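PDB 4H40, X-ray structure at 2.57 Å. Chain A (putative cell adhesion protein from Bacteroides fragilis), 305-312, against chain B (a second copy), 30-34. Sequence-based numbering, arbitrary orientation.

Chain A 305-312: ISNGVTVL
Chain B 30-34: SAQTR

Two copies of one protein meet here through a small contact that buries 242 Å² in total. On chain A, a turn at Ser A306 to Val A309 leads into a strand from Thr A310. Phi/psi are -81/-48 at Ser A306, -133/-77 at Asn A307, -128/-18 at Gly A308 and -77/134 at Val A309. The turn is closed by a backbone hydrogen bond from Ser A306 N to Val A309 O, 3.0 Å. The chain B stretch is irregular, and extended from Ala B31 (-38/121) through Gln B32 (-64/154) to Thr B33 (-83/103). In register, Ser A306 CA lies 5.8 Å from Ala B31 CA, and Asn A307 CA lies 6.9 Å from Thr B33 CA.

Ala B31 is the centre of the contact; 83 Å² of it is covered by the chain A stretch. Its CB points toward three chain A side chains. Val A309 CG1 is 3.4 Å from Ala B31 CB, and Val A311 CG1 is 3.3 Å from Ala B31 CB. Ser A306 OG also comes within 3.3 Å of Ala B31 CB. These approaches are tight, and the single methyl of alanine fits among them. Val A309 is p (chi1 59°) and Val A311 is m (-77°); in each, CG1 is the methyl nearer to Ala B31 CB. Ser A306 is m (-83°).

Asn A307 adds the polar part. Its chi1 is m (-41°) and chi2 is -97°, which lets the two ends of the amide meet different partners. Asn A307 ND2 gives a weak hydrogen bond to Ala B31 O, 3.4 Å, at 137°. Asn A307 OD1 accepts a weak hydrogen bond from Thr B33 OG1, 3.3 Å. Thr B33 is m (-62°); its CA-to-CB bond points sideways, yet OG1 reaches the amide.

The CA-to-CB bond of Gln B32 points away from the chain A stretch, with chi1 m (-78°) and chi2 t (-172°). Gln B32 O is 3.9 Å from Val A309 CG1. The CA-to-CB bonds of Ile A305 and Thr A310 also point away. Arg B34 is not modelled beyond CB.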

# COMPACT_ATOMS: atom_id res chain seq x y z
N ILE A 305 -14.16 -7.45 12.17
CA ILE A 305 -15.61 -7.44 11.93
C ILE A 305 -16.06 -6.00 12.22
O ILE A 305 -15.95 -5.57 13.37
CB ILE A 305 -16.44 -8.48 12.74
CG1 ILE A 305 -15.82 -9.90 12.78
CG2 ILE A 305 -17.90 -8.47 12.31
CD1 ILE A 305 -15.76 -10.72 11.50
N SER A 306 -16.50 -5.25 11.18
CA SER A 306 -16.93 -3.85 11.35
C SER A 306 -18.37 -3.77 11.87
O SER A 306 -18.64 -3.01 12.81
CB SER A 306 -16.80 -3.08 10.04
OG SER A 306 -15.46 -2.62 9.87
N ASN A 307 -19.28 -4.54 11.26
CA ASN A 307 -20.67 -4.66 11.69
C ASN A 307 -20.99 -6.15 11.70
O ASN A 307 -20.96 -6.78 12.76
CB ASN A 307 -21.63 -3.86 10.78
CG ASN A 307 -21.15 -2.51 10.35
OD1 ASN A 307 -21.50 -1.48 10.96
ND2 ASN A 307 -20.40 -2.45 9.26
N GLY A 308 -21.20 -6.70 10.51
CA GLY A 308 -21.42 -8.11 10.25
C GLY A 308 -20.43 -8.50 9.18
O GLY A 308 -20.10 -9.67 9.00
N VAL A 309 -19.93 -7.46 8.49
CA VAL A 309 -18.96 -7.49 7.39
C VAL A 309 -17.53 -7.73 7.93
O VAL A 309 -17.11 -7.11 8.92
CB VAL A 309 -19.07 -6.18 6.55
CG1 VAL A 309 -18.82 -4.93 7.39
CG2 VAL A 309 -18.18 -6.21 5.31
N THR A 310 -16.81 -8.65 7.28
CA THR A 310 -15.43 -8.97 7.63
C THR A 310 -14.50 -8.20 6.69
O THR A 310 -14.73 -8.22 5.47
CB THR A 310 -15.17 -10.50 7.58
OG1 THR A 310 -14.92 -10.91 6.23
CG2 THR A 310 -16.31 -11.32 8.15
N VAL A 311 -13.48 -7.52 7.24
CA VAL A 311 -12.49 -6.78 6.43
C VAL A 311 -11.06 -7.16 6.81
O VAL A 311 -10.80 -7.64 7.91
CB VAL A 311 -12.63 -5.24 6.46
CG1 VAL A 311 -13.77 -4.80 5.56
CG2 VAL A 311 -12.76 -4.68 7.87
N LEU A 312 -10.14 -6.89 5.89
CA LEU A 312 -8.71 -7.06 6.03
C LEU A 312 -8.07 -5.71 5.88
O LEU A 312 -8.35 -4.98 4.92
CB LEU A 312 -8.14 -8.04 5.01
CG LEU A 312 -6.77 -8.61 5.40
CD1 LEU A 312 -6.91 -9.97 6.02
CD2 LEU A 312 -5.82 -8.68 4.19
N SER B 30 -13.54 2.46 6.53
CA SER B 30 -13.84 1.32 7.40
C SER B 30 -15.11 0.71 6.81
O SER B 30 -15.99 1.47 6.35
CB SER B 30 -14.00 1.75 8.86
OG SER B 30 -15.10 2.62 9.06
N ALA B 31 -15.17 -0.64 6.74
CA ALA B 31 -16.26 -1.43 6.15
C ALA B 31 -17.67 -0.85 6.39
O ALA B 31 -18.11 -0.66 7.53
CB ALA B 31 -16.20 -2.85 6.64
N GLN B 32 -18.35 -0.55 5.27
CA GLN B 32 -19.67 0.08 5.15
C GLN B 32 -20.82 -0.75 5.75
O GLN B 32 -20.75 -1.98 5.81
CB GLN B 32 -19.98 0.34 3.67
CG GLN B 32 -19.28 1.56 3.07
CD GLN B 32 -19.77 1.89 1.67
OE1 GLN B 32 -20.74 1.32 1.15
NE2 GLN B 32 -19.11 2.86 1.03
N THR B 33 -21.90 -0.04 6.17
CA THR B 33 -23.14 -0.63 6.67
C THR B 33 -23.94 -0.98 5.42
O THR B 33 -24.48 -0.09 4.74
CB THR B 33 -23.84 0.33 7.67
OG1 THR B 33 -22.99 0.55 8.80
CG2 THR B 33 -25.21 -0.18 8.13
N ARG B 34 -23.96 -2.28 5.07
CA ARG B 34 -24.63 -2.82 3.89
C ARG B 34 -26.16 -2.96 4.10
O ARG B 34 -26.84 -3.68 3.36
CB ARG B 34 -24.01 -4.18 3.53